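Local coordinates for ABC transporter, substrate binding protein (Agrobacterium tumefaciens, PDB 3C9H) that probably captures a solute in the periplasm for uptake by an ABC transporter, and carries a bound magnesium ion in the crystal, at residues E135-V140 / G231-G236; E149-T154 / G250-K255; I173-I178 / V210-T215; S189-Q194 / Y257-S262; R222-R227 / S244-V249. One frame throughout, in Å; residues are numbered along the deposited sequence.

Contact 1: residues E135-V140 / G231-G236; sequences EPAVFV and GYNILG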
# COMPACT_ATOMS: atom_id res chain seq x y z
N GLU A 135 2.53 -1.02 6.99
CA GLU A 135 1.36 -0.09 6.91
C GLU A 135 0.00 -0.79 7.07
O GLU A 135 -0.29 -1.72 6.35
CB GLU A 135 1.38 0.65 5.56
CG GLU A 135 2.54 1.65 5.44
CD GLU A 135 2.69 2.17 4.02
OE1 GLU A 135 1.85 2.99 3.61
OE2 GLU A 135 3.62 1.72 3.31
N PRO A 136 -0.82 -0.36 8.05
CA PRO A 136 -2.09 -1.03 8.32
C PRO A 136 -3.26 -0.54 7.46
O PRO A 136 -3.23 0.60 6.98
CB PRO A 136 -2.36 -0.71 9.78
CG PRO A 136 -1.81 0.70 9.93
CD PRO A 136 -0.55 0.69 9.04
N ALA A 137 -4.23 -1.42 7.24
CA ALA A 137 -5.51 -1.11 6.62
C ALA A 137 -6.49 -0.78 7.74
O ALA A 137 -6.82 -1.66 8.59
CB ALA A 137 -6.02 -2.27 5.86
N VAL A 138 -7.00 0.45 7.71
CA VAL A 138 -7.73 1.02 8.85
C VAL A 138 -9.11 1.52 8.45
O VAL A 138 -9.42 1.67 7.26
CB VAL A 138 -6.93 2.20 9.46
CG1 VAL A 138 -5.53 1.75 9.85
CG2 VAL A 138 -6.90 3.42 8.48
N PHE A 139 -9.93 1.78 9.46
CA PHE A 139 -11.19 2.49 9.25
C PHE A 139 -10.88 3.98 9.34
O PHE A 139 -10.06 4.41 10.13
CB PHE A 139 -12.24 2.19 10.33
CG PHE A 139 -12.62 0.73 10.52
CD1 PHE A 139 -12.22 -0.27 9.65
CD2 PHE A 139 -13.43 0.38 11.59
CE1 PHE A 139 -12.62 -1.59 9.85
CE2 PHE A 139 -13.84 -0.95 11.79
CZ PHE A 139 -13.44 -1.93 10.92
N VAL A 140 -11.61 4.75 8.55
CA VAL A 140 -11.59 6.18 8.66
C VAL A 140 -13.04 6.64 8.83
O VAL A 140 -13.99 5.96 8.42
CB VAL A 140 -10.88 6.86 7.46
CG1 VAL A 140 -9.41 6.47 7.43
CG2 VAL A 140 -11.56 6.51 6.13
N GLY A 231 -14.88 5.07 5.80
CA GLY A 231 -14.13 4.28 4.82
C GLY A 231 -13.55 3.02 5.44
O GLY A 231 -13.17 3.00 6.62
N TYR A 232 -13.46 1.97 4.63
CA TYR A 232 -13.04 0.65 5.08
C TYR A 232 -11.78 0.21 4.31
O TYR A 232 -11.74 0.34 3.09
CB TYR A 232 -14.18 -0.37 4.87
CG TYR A 232 -13.77 -1.78 5.20
CD1 TYR A 232 -13.71 -2.20 6.52
CD2 TYR A 232 -13.44 -2.69 4.20
CE1 TYR A 232 -13.30 -3.48 6.84
CE2 TYR A 232 -13.03 -3.99 4.52
CZ TYR A 232 -12.96 -4.38 5.83
OH TYR A 232 -12.58 -5.66 6.17
N ASN A 233 -10.80 -0.34 5.02
CA ASN A 233 -9.53 -0.82 4.44
C ASN A 233 -8.69 0.26 3.77
O ASN A 233 -8.08 0.04 2.72
CB ASN A 233 -9.78 -1.96 3.45
CG ASN A 233 -9.78 -3.33 4.10
OD1 ASN A 233 -9.84 -4.36 3.40
ND2 ASN A 233 -9.68 -3.36 5.41
N ILE A 234 -8.62 1.41 4.42
CA ILE A 234 -7.90 2.55 3.90
C ILE A 234 -6.47 2.47 4.42
O ILE A 234 -6.25 1.98 5.52
CB ILE A 234 -8.60 3.89 4.33
CG1 ILE A 234 -10.08 3.84 3.91
CG2 ILE A 234 -7.88 5.13 3.74
CD1 ILE A 234 -10.30 3.52 2.43
N LEU A 235 -5.51 2.95 3.63
CA LEU A 235 -4.13 3.01 4.06
C LEU A 235 -3.96 3.94 5.27
O LEU A 235 -4.23 5.14 5.18
CB LEU A 235 -3.20 3.38 2.90
CG LEU A 235 -3.03 2.34 1.77
CD1 LEU A 235 -2.08 2.89 0.70
CD2 LEU A 235 -2.55 0.96 2.30
N GLY A 236 -3.49 3.39 6.38
CA GLY A 236 -3.36 4.15 7.63
C GLY A 236 -2.34 5.27 7.53
O GLY A 236 -2.51 6.30 8.14
O HOH W 1 -9.99 -1.67 7.49

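Contact 2: residues E149-T154 / G250-K255; sequences EKPPAT and GIVLPK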
# COMPACT_ATOMS: atom_id res chain seq x y z
N GLU A 149 -22.49 9.09 18.84
CA GLU A 149 -22.06 7.72 18.94
C GLU A 149 -20.68 7.60 18.35
O GLU A 149 -20.38 8.23 17.34
CB GLU A 149 -23.02 6.82 18.19
CG GLU A 149 -22.87 5.36 18.52
CD GLU A 149 -23.61 4.50 17.51
OE1 GLU A 149 -24.70 4.93 17.04
OE2 GLU A 149 -23.08 3.42 17.18
N LYS A 150 -19.83 6.83 19.00
CA LYS A 150 -18.45 6.68 18.53
C LYS A 150 -18.41 5.76 17.29
O LYS A 150 -19.31 4.95 17.09
CB LYS A 150 -17.52 6.22 19.66
CG LYS A 150 -17.79 4.85 20.26
CD LYS A 150 -16.72 4.58 21.33
CE LYS A 150 -17.00 3.33 22.19
NZ LYS A 150 -17.81 2.23 21.52
N PRO A 151 -17.38 5.91 16.44
CA PRO A 151 -17.39 5.05 15.26
C PRO A 151 -17.12 3.59 15.59
O PRO A 151 -16.60 3.29 16.67
CB PRO A 151 -16.27 5.63 14.40
CG PRO A 151 -15.33 6.22 15.35
CD PRO A 151 -16.20 6.80 16.45
N PRO A 152 -17.48 2.67 14.66
CA PRO A 152 -17.25 1.23 14.84
C PRO A 152 -15.75 0.93 14.88
O PRO A 152 -14.98 1.59 14.19
CB PRO A 152 -17.93 0.61 13.62
CG PRO A 152 -17.96 1.70 12.59
CD PRO A 152 -18.10 2.97 13.35
N ALA A 153 -15.36 -0.01 15.74
CA ALA A 153 -13.96 -0.38 15.96
C ALA A 153 -13.65 -1.84 15.58
O ALA A 153 -12.51 -2.28 15.67
CB ALA A 153 -13.58 -0.15 17.42
N THR A 154 -14.66 -2.57 15.15
CA THR A 154 -14.53 -3.93 14.69
C THR A 154 -15.45 -4.09 13.49
O THR A 154 -16.31 -3.24 13.23
CB THR A 154 -14.95 -4.98 15.76
OG1 THR A 154 -16.37 -4.94 15.94
CG2 THR A 154 -14.23 -4.75 17.08
N GLY A 250 -11.02 11.11 11.13
CA GLY A 250 -10.60 10.23 12.22
C GLY A 250 -10.21 8.86 11.70
O GLY A 250 -10.64 8.45 10.62
N ILE A 251 -9.41 8.16 12.48
CA ILE A 251 -8.86 6.85 12.15
C ILE A 251 -9.14 5.87 13.28
O ILE A 251 -8.99 6.22 14.46
CB ILE A 251 -7.32 6.92 11.98
CG1 ILE A 251 -6.92 7.89 10.86
CG2 ILE A 251 -6.75 5.52 11.73
CD1 ILE A 251 -5.45 8.32 10.90
N VAL A 252 -9.50 4.63 12.93
CA VAL A 252 -9.61 3.52 13.89
C VAL A 252 -8.84 2.33 13.34
O VAL A 252 -9.12 1.86 12.22
CB VAL A 252 -11.10 3.12 14.15
CG1 VAL A 252 -11.19 2.05 15.22
CG2 VAL A 252 -11.91 4.30 14.54
N LEU A 253 -7.83 1.86 14.09
CA LEU A 253 -7.21 0.57 13.79
C LEU A 253 -8.18 -0.48 14.28
O LEU A 253 -8.49 -0.51 15.45
CB LEU A 253 -5.83 0.40 14.47
CG LEU A 253 -4.66 0.91 13.62
CD1 LEU A 253 -4.61 2.43 13.68
CD2 LEU A 253 -3.33 0.30 14.09
N PRO A 254 -8.71 -1.32 13.38
CA PRO A 254 -9.68 -2.29 13.86
C PRO A 254 -9.16 -3.20 14.98
O PRO A 254 -8.05 -3.76 14.89
CB PRO A 254 -9.99 -3.10 12.60
CG PRO A 254 -9.72 -2.16 11.50
CD PRO A 254 -8.53 -1.39 11.93
N LYS A 255 -9.99 -3.37 16.01
CA LYS A 255 -9.59 -4.08 17.22
C LYS A 255 -9.74 -5.58 17.13
O LYS A 255 -9.05 -6.30 17.85
CB LYS A 255 -10.37 -3.55 18.42
CG LYS A 255 -10.04 -2.11 18.78
CD LYS A 255 -11.01 -1.65 19.84
CE LYS A 255 -10.78 -0.22 20.28
NZ LYS A 255 -11.88 0.15 21.25

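Contact 3: residues I173-I178 / V210-T215; sequences IATYDI and VKVYST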
# COMPACT_ATOMS: atom_id res chain seq x y z
N ILE A 173 -20.68 5.44 2.40
CA ILE A 173 -19.50 4.70 2.84
C ILE A 173 -18.73 4.27 1.62
O ILE A 173 -19.27 4.18 0.52
CB ILE A 173 -19.83 3.48 3.73
CG1 ILE A 173 -20.65 2.45 2.93
CG2 ILE A 173 -20.58 3.94 5.01
CD1 ILE A 173 -20.77 1.13 3.61
N ALA A 174 -17.44 4.00 1.83
CA ALA A 174 -16.55 3.72 0.71
C ALA A 174 -15.44 2.73 1.07
O ALA A 174 -15.04 2.60 2.23
CB ALA A 174 -15.95 5.01 0.18
N THR A 175 -14.95 2.03 0.04
CA THR A 175 -13.83 1.11 0.16
C THR A 175 -13.11 0.99 -1.20
O THR A 175 -13.50 1.61 -2.20
CB THR A 175 -14.29 -0.27 0.67
OG1 THR A 175 -13.15 -1.03 1.08
CG2 THR A 175 -15.09 -1.04 -0.41
N TYR A 176 -12.01 0.23 -1.20
CA TYR A 176 -11.27 -0.01 -2.43
C TYR A 176 -12.10 -0.86 -3.39
O TYR A 176 -12.74 -1.82 -2.99
CB TYR A 176 -9.98 -0.78 -2.16
CG TYR A 176 -8.78 0.06 -1.82
CD1 TYR A 176 -8.18 -0.01 -0.57
CD2 TYR A 176 -8.23 0.91 -2.77
CE1 TYR A 176 -7.04 0.75 -0.28
CE2 TYR A 176 -7.10 1.66 -2.47
CZ TYR A 176 -6.51 1.56 -1.25
OH TYR A 176 -5.39 2.30 -0.99
N ASP A 177 -12.07 -0.46 -4.65
CA ASP A 177 -12.48 -1.31 -5.74
C ASP A 177 -11.35 -2.30 -5.97
O ASP A 177 -10.32 -1.97 -6.55
CB ASP A 177 -12.68 -0.46 -6.98
CG ASP A 177 -13.18 -1.26 -8.16
OD1 ASP A 177 -13.14 -2.51 -8.14
OD2 ASP A 177 -13.64 -0.61 -9.11
N ILE A 178 -11.56 -3.52 -5.52
CA ILE A 178 -10.54 -4.54 -5.57
C ILE A 178 -10.22 -4.98 -7.00
O ILE A 178 -9.17 -5.56 -7.24
CB ILE A 178 -10.80 -5.73 -4.66
CG1 ILE A 178 -11.88 -6.68 -5.21
CG2 ILE A 178 -11.15 -5.26 -3.25
CD1 ILE A 178 -11.94 -8.01 -4.49
N VAL A 210 -22.36 0.94 -0.87
CA VAL A 210 -20.93 1.31 -0.82
C VAL A 210 -20.43 1.77 -2.19
O VAL A 210 -20.75 1.17 -3.20
CB VAL A 210 -20.05 0.15 -0.29
CG1 VAL A 210 -20.09 -1.08 -1.24
CG2 VAL A 210 -18.62 0.61 -0.06
N LYS A 211 -19.65 2.85 -2.18
CA LYS A 211 -18.97 3.35 -3.36
C LYS A 211 -17.53 2.89 -3.34
O LYS A 211 -16.88 2.93 -2.29
CB LYS A 211 -19.01 4.87 -3.38
CG LYS A 211 -20.47 5.41 -3.28
CD LYS A 211 -20.61 6.71 -4.02
CE LYS A 211 -22.10 7.08 -4.16
NZ LYS A 211 -22.92 5.86 -4.46
N VAL A 212 -17.02 2.46 -4.49
CA VAL A 212 -15.68 1.86 -4.54
C VAL A 212 -14.74 2.69 -5.41
O VAL A 212 -15.13 3.21 -6.48
CB VAL A 212 -15.73 0.39 -4.98
CG1 VAL A 212 -16.54 -0.46 -3.99
CG2 VAL A 212 -16.29 0.26 -6.35
N TYR A 213 -13.50 2.84 -4.96
CA TYR A 213 -12.53 3.69 -5.62
C TYR A 213 -11.20 2.94 -5.75
O TYR A 213 -10.92 2.00 -4.98
CB TYR A 213 -12.29 4.99 -4.82
CG TYR A 213 -13.50 5.89 -4.78
CD1 TYR A 213 -13.65 6.93 -5.70
CD2 TYR A 213 -14.53 5.66 -3.88
CE1 TYR A 213 -14.77 7.74 -5.70
CE2 TYR A 213 -15.68 6.46 -3.89
CZ TYR A 213 -15.79 7.49 -4.80
OH TYR A 213 -16.90 8.30 -4.82
N SER A 214 -10.37 3.41 -6.66
CA SER A 214 -9.08 2.82 -6.92
C SER A 214 -7.99 3.35 -5.96
O SER A 214 -6.93 2.76 -5.88
CB SER A 214 -8.68 3.06 -8.38
OG SER A 214 -8.39 4.44 -8.63
N THR A 215 -8.25 4.45 -5.24
CA THR A 215 -7.23 5.04 -4.39
C THR A 215 -7.74 5.40 -2.99
O THR A 215 -8.90 5.75 -2.81
CB THR A 215 -6.63 6.26 -5.09
OG1 THR A 215 -7.61 7.31 -5.14
CG2 THR A 215 -6.12 5.88 -6.56
O HOH W 2 -13.80 2.06 -9.15

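Contact 4: residues S189-Q194 / Y257-S262; sequences SRDQEQ and YTVVMS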
# COMPACT_ATOMS: atom_id res chain seq x y z
N SER A 189 -8.08 -10.24 0.10
CA SER A 189 -7.63 -11.63 0.12
C SER A 189 -7.13 -12.02 1.53
O SER A 189 -7.36 -13.16 2.00
CB SER A 189 -6.59 -11.89 -0.98
OG SER A 189 -5.30 -11.42 -0.63
N ARG A 190 -6.53 -11.05 2.24
CA ARG A 190 -6.12 -11.26 3.62
C ARG A 190 -7.31 -11.30 4.60
O ARG A 190 -7.32 -12.10 5.52
CB ARG A 190 -5.10 -10.21 4.06
CG ARG A 190 -3.86 -10.09 3.18
CD ARG A 190 -3.17 -11.42 2.95
NE ARG A 190 -2.41 -11.86 4.12
CZ ARG A 190 -1.77 -13.03 4.20
NH1 ARG A 190 -1.82 -13.90 3.19
NH2 ARG A 190 -1.08 -13.34 5.30
N ASP A 191 -8.28 -10.40 4.41
CA ASP A 191 -9.52 -10.44 5.19
C ASP A 191 -10.18 -11.84 5.12
O ASP A 191 -10.58 -12.40 6.13
CB ASP A 191 -10.52 -9.41 4.65
CG ASP A 191 -10.24 -8.00 5.10
OD1 ASP A 191 -9.52 -7.79 6.11
OD2 ASP A 191 -10.79 -7.07 4.47
N GLN A 192 -10.29 -12.37 3.92
CA GLN A 192 -10.82 -13.72 3.72
C GLN A 192 -10.07 -14.80 4.51
O GLN A 192 -10.70 -15.74 4.99
CB GLN A 192 -10.81 -14.08 2.24
CG GLN A 192 -11.78 -15.23 1.92
CD GLN A 192 -11.70 -15.68 0.49
OE1 GLN A 192 -10.62 -15.71 -0.09
NE2 GLN A 192 -12.85 -16.03 -0.09
N GLU A 193 -8.75 -14.65 4.67
CA GLU A 193 -7.93 -15.61 5.46
C GLU A 193 -8.06 -15.46 6.99
O GLU A 193 -7.87 -16.43 7.72
CB GLU A 193 -6.44 -15.56 5.03
CG GLU A 193 -6.12 -16.48 3.85
CD GLU A 193 -4.86 -16.10 3.04
OE1 GLU A 193 -3.98 -15.37 3.58
OE2 GLU A 193 -4.74 -16.54 1.86
N GLN A 194 -8.36 -14.25 7.49
CA GLN A 194 -8.62 -14.07 8.93
C GLN A 194 -10.04 -14.41 9.25
O GLN A 194 -10.33 -15.27 10.07
CB GLN A 194 -8.44 -12.61 9.39
CG GLN A 194 -7.26 -11.92 8.87
CD GLN A 194 -6.03 -12.72 9.05
OE1 GLN A 194 -5.78 -13.26 10.13
NE2 GLN A 194 -5.24 -12.84 7.98
N TYR A 257 -9.09 -7.39 14.17
CA TYR A 257 -7.77 -7.65 13.60
C TYR A 257 -7.42 -6.51 12.65
O TYR A 257 -8.31 -5.83 12.12
CB TYR A 257 -7.71 -8.99 12.87
CG TYR A 257 -8.58 -9.04 11.64
CD1 TYR A 257 -8.12 -8.62 10.40
CD2 TYR A 257 -9.89 -9.52 11.71
CE1 TYR A 257 -8.94 -8.66 9.27
CE2 TYR A 257 -10.69 -9.57 10.61
CZ TYR A 257 -10.23 -9.16 9.39
OH TYR A 257 -11.08 -9.23 8.30
N THR A 258 -6.13 -6.31 12.43
CA THR A 258 -5.68 -5.26 11.52
C THR A 258 -4.71 -5.89 10.52
O THR A 258 -3.64 -6.36 10.90
CB THR A 258 -4.99 -4.05 12.24
OG1 THR A 258 -5.93 -3.35 13.08
CG2 THR A 258 -4.47 -3.03 11.22
N VAL A 259 -5.10 -5.91 9.25
CA VAL A 259 -4.22 -6.37 8.20
C VAL A 259 -3.10 -5.34 7.98
O VAL A 259 -3.35 -4.12 8.01
CB VAL A 259 -4.97 -6.65 6.90
CG1 VAL A 259 -3.95 -6.96 5.78
CG2 VAL A 259 -5.97 -7.82 7.10
N VAL A 260 -1.87 -5.83 7.78
CA VAL A 260 -0.71 -4.97 7.55
C VAL A 260 -0.02 -5.37 6.25
O VAL A 260 0.27 -6.57 5.98
CB VAL A 260 0.29 -5.02 8.71
CG1 VAL A 260 1.51 -4.11 8.44
CG2 VAL A 260 -0.40 -4.61 9.98
N MET A 261 0.26 -4.38 5.43
CA MET A 261 1.01 -4.63 4.20
C MET A 261 2.35 -3.97 4.31
O MET A 261 2.58 -3.14 5.19
CB MET A 261 0.26 -4.14 2.95
CG MET A 261 0.22 -2.62 2.74
SD MET A 261 1.67 -1.72 2.07
CE MET A 261 2.15 -2.92 0.87
N SER A 262 3.21 -4.32 3.37
CA SER A 262 4.54 -3.75 3.31
C SER A 262 4.81 -3.43 1.86
O SER A 262 4.64 -4.30 1.02
CB SER A 262 5.57 -4.77 3.78
OG SER A 262 5.41 -5.12 5.15

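Contact 5: residues R222-R227 / S244-V249; sequences RVSDGR and SRHPDV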
# COMPACT_ATOMS: atom_id res chain seq x y z
N ARG A 222 -13.21 12.51 0.31
CA ARG A 222 -14.66 12.48 0.47
C ARG A 222 -15.11 12.29 1.93
O ARG A 222 -16.16 12.82 2.34
CB ARG A 222 -15.27 11.43 -0.45
CG ARG A 222 -15.26 11.88 -1.94
CD ARG A 222 -15.43 10.71 -2.90
NE ARG A 222 -15.38 11.15 -4.29
CZ ARG A 222 -14.28 11.56 -4.92
NH1 ARG A 222 -13.09 11.57 -4.32
NH2 ARG A 222 -14.37 11.97 -6.19
N VAL A 223 -14.35 11.52 2.70
CA VAL A 223 -14.55 11.41 4.16
C VAL A 223 -14.21 12.74 4.82
O VAL A 223 -14.93 13.16 5.72
CB VAL A 223 -13.72 10.23 4.78
CG1 VAL A 223 -13.79 10.24 6.34
CG2 VAL A 223 -14.24 8.88 4.23
N SER A 224 -13.18 13.42 4.33
CA SER A 224 -12.67 14.66 4.94
C SER A 224 -13.73 15.74 5.02
O SER A 224 -13.83 16.43 6.03
CB SER A 224 -11.48 15.21 4.14
OG SER A 224 -10.72 16.11 4.93
N ASP A 225 -14.50 15.88 3.95
CA ASP A 225 -15.52 16.91 3.89
C ASP A 225 -16.92 16.36 4.06
O ASP A 225 -17.89 17.00 3.71
CB ASP A 225 -15.40 17.70 2.58
CG ASP A 225 -15.71 16.87 1.37
OD1 ASP A 225 -16.26 15.76 1.51
OD2 ASP A 225 -15.40 17.35 0.27
N GLY A 226 -17.03 15.14 4.58
CA GLY A 226 -18.31 14.63 5.02
C GLY A 226 -19.22 14.09 3.95
O GLY A 226 -20.31 13.67 4.28
N ARG A 227 -18.79 14.05 2.68
CA ARG A 227 -19.58 13.35 1.66
C ARG A 227 -19.80 11.89 2.05
O ARG A 227 -20.89 11.33 1.83
CB ARG A 227 -18.92 13.42 0.28
CG ARG A 227 -19.13 14.75 -0.45
CD ARG A 227 -18.33 14.82 -1.74
NE ARG A 227 -16.94 15.16 -1.47
CZ ARG A 227 -15.98 15.26 -2.39
NH1 ARG A 227 -16.23 15.01 -3.66
NH2 ARG A 227 -14.76 15.61 -2.02
N SER A 244 -3.46 14.86 9.61
CA SER A 244 -2.54 15.91 10.05
C SER A 244 -2.86 17.28 9.46
O SER A 244 -2.49 18.28 10.05
CB SER A 244 -1.09 15.56 9.73
OG SER A 244 -0.73 16.07 8.47
N ARG A 245 -3.50 17.31 8.30
CA ARG A 245 -3.89 18.56 7.62
C ARG A 245 -5.38 18.85 7.68
O ARG A 245 -5.80 20.00 7.53
CB ARG A 245 -3.48 18.52 6.13
CG ARG A 245 -2.01 18.79 5.85
CD ARG A 245 -1.68 18.70 4.35
NE ARG A 245 -1.66 17.30 3.89
CZ ARG A 245 -2.53 16.73 3.05
NH1 ARG A 245 -3.54 17.40 2.49
NH2 ARG A 245 -2.38 15.45 2.75
N HIS A 246 -6.20 17.81 7.86
CA HIS A 246 -7.66 17.94 7.85
C HIS A 246 -8.24 17.31 9.12
O HIS A 246 -8.42 16.09 9.20
CB HIS A 246 -8.25 17.26 6.63
CG HIS A 246 -7.76 17.81 5.33
ND1 HIS A 246 -6.62 17.33 4.71
CD2 HIS A 246 -8.24 18.78 4.53
CE1 HIS A 246 -6.43 18.00 3.59
NE2 HIS A 246 -7.39 18.88 3.46
N PRO A 247 -8.59 18.15 10.10
CA PRO A 247 -8.94 17.67 11.44
C PRO A 247 -10.22 16.80 11.51
O PRO A 247 -10.38 16.05 12.47
CB PRO A 247 -9.10 18.97 12.25
CG PRO A 247 -9.51 19.98 11.25
CD PRO A 247 -8.74 19.62 9.99
N ASP A 248 -11.09 16.86 10.51
CA ASP A 248 -12.32 16.05 10.52
C ASP A 248 -12.20 14.59 10.06
O ASP A 248 -13.19 13.86 10.04
CB ASP A 248 -13.41 16.76 9.73
CG ASP A 248 -13.78 18.11 10.33
OD1 ASP A 248 -13.47 18.36 11.51
OD2 ASP A 248 -14.38 18.91 9.61
N VAL A 249 -10.99 14.16 9.69
CA VAL A 249 -10.75 12.75 9.38
C VAL A 249 -10.22 12.05 10.63
O VAL A 249 -9.13 12.36 11.13
CB VAL A 249 -9.74 12.53 8.22
CG1 VAL A 249 -9.64 11.05 7.87
CG2 VAL A 249 -10.15 13.30 6.97

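Contact 1: residues E135-V140 / G231-G236
Backbone hydrogen bonds carry most of this antiparallel pairing of 135-140 with 231-236 inside a periplasmic binding protein. Val138 and Ile234 form a hydrogen-bonded pair, with Val138 N to Ile234 O at 2.8 Å and Ile234 N to Val138 O at 3.0 Å, each donor in the plane of the accepting carbonyl. Val140 and Gly231 make a second such pair, but here the donors stand above the carbonyl planes. Between the two pairs Asn233 joins Ile234 in facing Val138, a G1 beta bulge in which Asn233 adopts positive phi (62°). Past the bulge, Gly236 N at the start of helix 236-245 meets Pro136 O at 2.9 Å, nearly along the C=O axis.

On the face of Val138, Val140 and Ile234 the contact is apolar. Val140 CG2, in the crowded position between backbone N and carbonyl carbon, touches Gly231 CA at 3.6 Å and crosses Ile234, whose CG1 is 3.8 Å from it.

Beside the bulge, Phe139 and Tyr232 run side by side, planes 42° apart, Phe139 CE1 meeting the tyrosine edge at Tyr232 CD1 (3.6 Å). Tyr232 OH is bonded to Asp191 and Arg155.

At the bulge a water accepts from Asn233 N at 2.9 Å and returns a weak bond to Ala137 O. Five backbone bonds and this water thus satisfy main-chain polar atoms of a buried, bulged pairing.

Contact 2: residues E149-T154 / G250-K255
The proline-rich loop 149-154, which leads into helix 155-164, lies here against the end of strand 249-252 and the loop that follows it. Its one polar link is a main-chain bond: Lys255 N donates to Ala153 O at 2.8 Å, almost perfectly straight (174°) and nearly along the C=O axis. The same oxygen is approached by Pro254 CA at 3.4 Å in a CA-H...O contact, so two successive residues close on Ala153 O.

Val252 supplies the apolar side. With CG1 anti to the backbone N (chi1 -175°), it spreads its two methyls over different residues of the loop: CG1 touches Ala153 CA at 3.8 Å, while CG2 comes up to Pro151 CG at 4.0 Å, the two side chains crossing obliquely. Between them the carbonyl of Pro152 is turned toward the valine, with Pro152 O 4.0 Å from Val252 CG1; this oxygen is buried by the contact and has no polar partner in the model.

Lys255 covers the outer edge. Its chain is extended beyond CG and runs alongside the methyl of Ala153, Lys255 CD lying 3.8 Å from Ala153 CB, while the ammonium continues outward. Lys150 NZ is 6.3 Å from Lys255 NZ; such like charges would be expected to repel mildly on this exposed rim.

Thr154 then N-caps the helix, its OG1 taking Glu157 N, and Glu157 in turn accepts from Ala153 N. The whole is a proline-rich strand-to-helix connection, from strand 135-142 to helix 155-164, packed on the end of strand 249-252.

Contact 3: residues I173-I178 / V210-T215
Val210, Tyr176 and Asp177 lose the most surface here, at and just beyond the ends of two neighbouring parallel strands, 173-176 and 211-213, whose axes diverge by 34°. Val210 closes the first end. Its CB meets Ile173 CG1 at 4.0 Å, the two side chains crossing near a right angle, and its CG2, anti to the backbone N, reaches Thr175 CG2 at 3.9 Å. Just beyond, Lys211 N donates to Ile173 O at 3.0 Å, the first of four bonds in the parallel ladder; Thr175 N to Lys211 O and Tyr213 N to Thr175 O come next.

Asp177 makes the fourth: its N reaches Tyr213 O at 2.7 Å, but from well above the carbonyl plane (43°). With CG anti to the backbone N (chi1 -177°), Asp177 lays CB against Val212 CG2 at 3.7 Å. Its carboxylate is divided: OD1 takes Glu179 N, whereas OD2 accepts at 2.7 Å from a water that also donates to Val212 O.

Tyr176 turns its ring edge to segment 210-215, Ser214 O lying near the ring plane 3.6 Å from CE2. Its hydroxyl bonds to Ser216 OG and to a bound citrate, probably from the crystallisation liquor.

Strand 173-176 also pairs with 230-235, which places it between two parallel neighbours. Helix 216-224 packs on Ala174 and Tyr213, while Trp348 and Leu352 of helix 338-353 cover Val212 and Val210.

Contact 4: residues S189-Q194 / Y257-S262
Tyr257 holds CG in the crowded position between backbone N and carbonyl carbon (chi1 66°), which swings its ring onto helix 183-194, while Gln194 lays CB over one face of that ring, its CG anti to the carbonyl carbon (chi1 -44°). This is helix-on-sheet packing, the end of the helix resting on strand 258-268 and the residue before it. Gln194 CB sits 3.8 Å from the Tyr257 ring centroid and only 7° off the ring normal, a CH-pi contact; CG follows above the CD1-CE1 bond, 3.7 Å from Tyr257 CE1.

Asp191 comes to the ring edge instead. Tyr257 OH donates to Asp191 OD1 at 3.1 Å, meeting the oxygen from well above the carboxylate plane. The other oxygen, OD2, is bonded to Tyr232 OH, so two tyrosines share one buried carboxylate, which may favour its charged form. Arg155 makes a cation-pi contact with Tyr257 and takes its backbone O.

Further along, Val259 inserts both methyls at the helix, and Arg190 CB touches Val259 CG1 at 3.9 Å, crossing it at about a right angle. Beyond that CB the Arg190 chain bends at chi2 and chi3 and stays on its own helix, NH1 reaching Glu193 OE1 in a 2.6 Å salt bridge.

Contact 5: residues R222-R227 / S244-V249
Helix 216-224 ends here in an Asx turn, and its last turn packs against a type I beta turn, His246 to Val249, that leads from helix 236-245 into strand 249-252. The tight part is centred on Ser224. Its OG, anti to the backbone N (chi1 -161°), reaches segment 244-249, 3.2 Å from His246 CB, an approach to carbon and not a hydrogen bond; no hydrogen bond joins the two segments. Val249 CG2 packs against Ser224, 3.5 Å from its CA, with Val249 N held to His246 O inside the turn, and Asp248 CB stands 3.7 Å from Ser224 O. Packing is looser at Val223, whose CG1 is 4.5 Å from Val249 CG1. The imidazole of His246 has its own support, stacked on Trp242 with ND1 bonded to Trp242 O.

The more exposed side, 225-227, takes no share in this packing and is held together by an Asx turn and a salt bridge. Gly226 turns the chain with positive phi (80°), bringing the Arg227 guanidinium edge-on to the Asp225 carboxylate. Asp225 OD1 accepts twice: from Arg227 N at 3.3 Å, which closes the Asx turn, and from Arg227 NE at 3.1 Å, a nearly straight bond (177°) on the syn lone pair and in the guanidinium plane. Arg227 NH2 adds a weak bond, 2.9 Å from Asp225 OD2, to complete the salt bridge. One face of the same guanidinium is covered by an aliphatic carbon, Arg222 CG, 3.5 Å above the plane and over its centre.

In the fold
Along the chain, 135-140 opens contact 1 and 149-154 opens contact 2. Contact 3 starts at 173-178 and closes at 210-215, nested within both, but 189-194 has meanwhile opened contact 4, which crosses it. Contact 5 begins after contact 3 has closed. Segment 231-236 then closes contact 1, which crosses contacts 2, 4 and 5; 244-249 closes contact 5, nested in contacts 2 and 4. Contacts 2 and 4, crossing each other, close last at 250-255 and 257-262. Strand 135-142 pairs with 230-235, 249-252 and 258-268, so contact 1 is central, contact 3 continues through 173-176, and contacts 2, 4 and 5 bring in loops and helices.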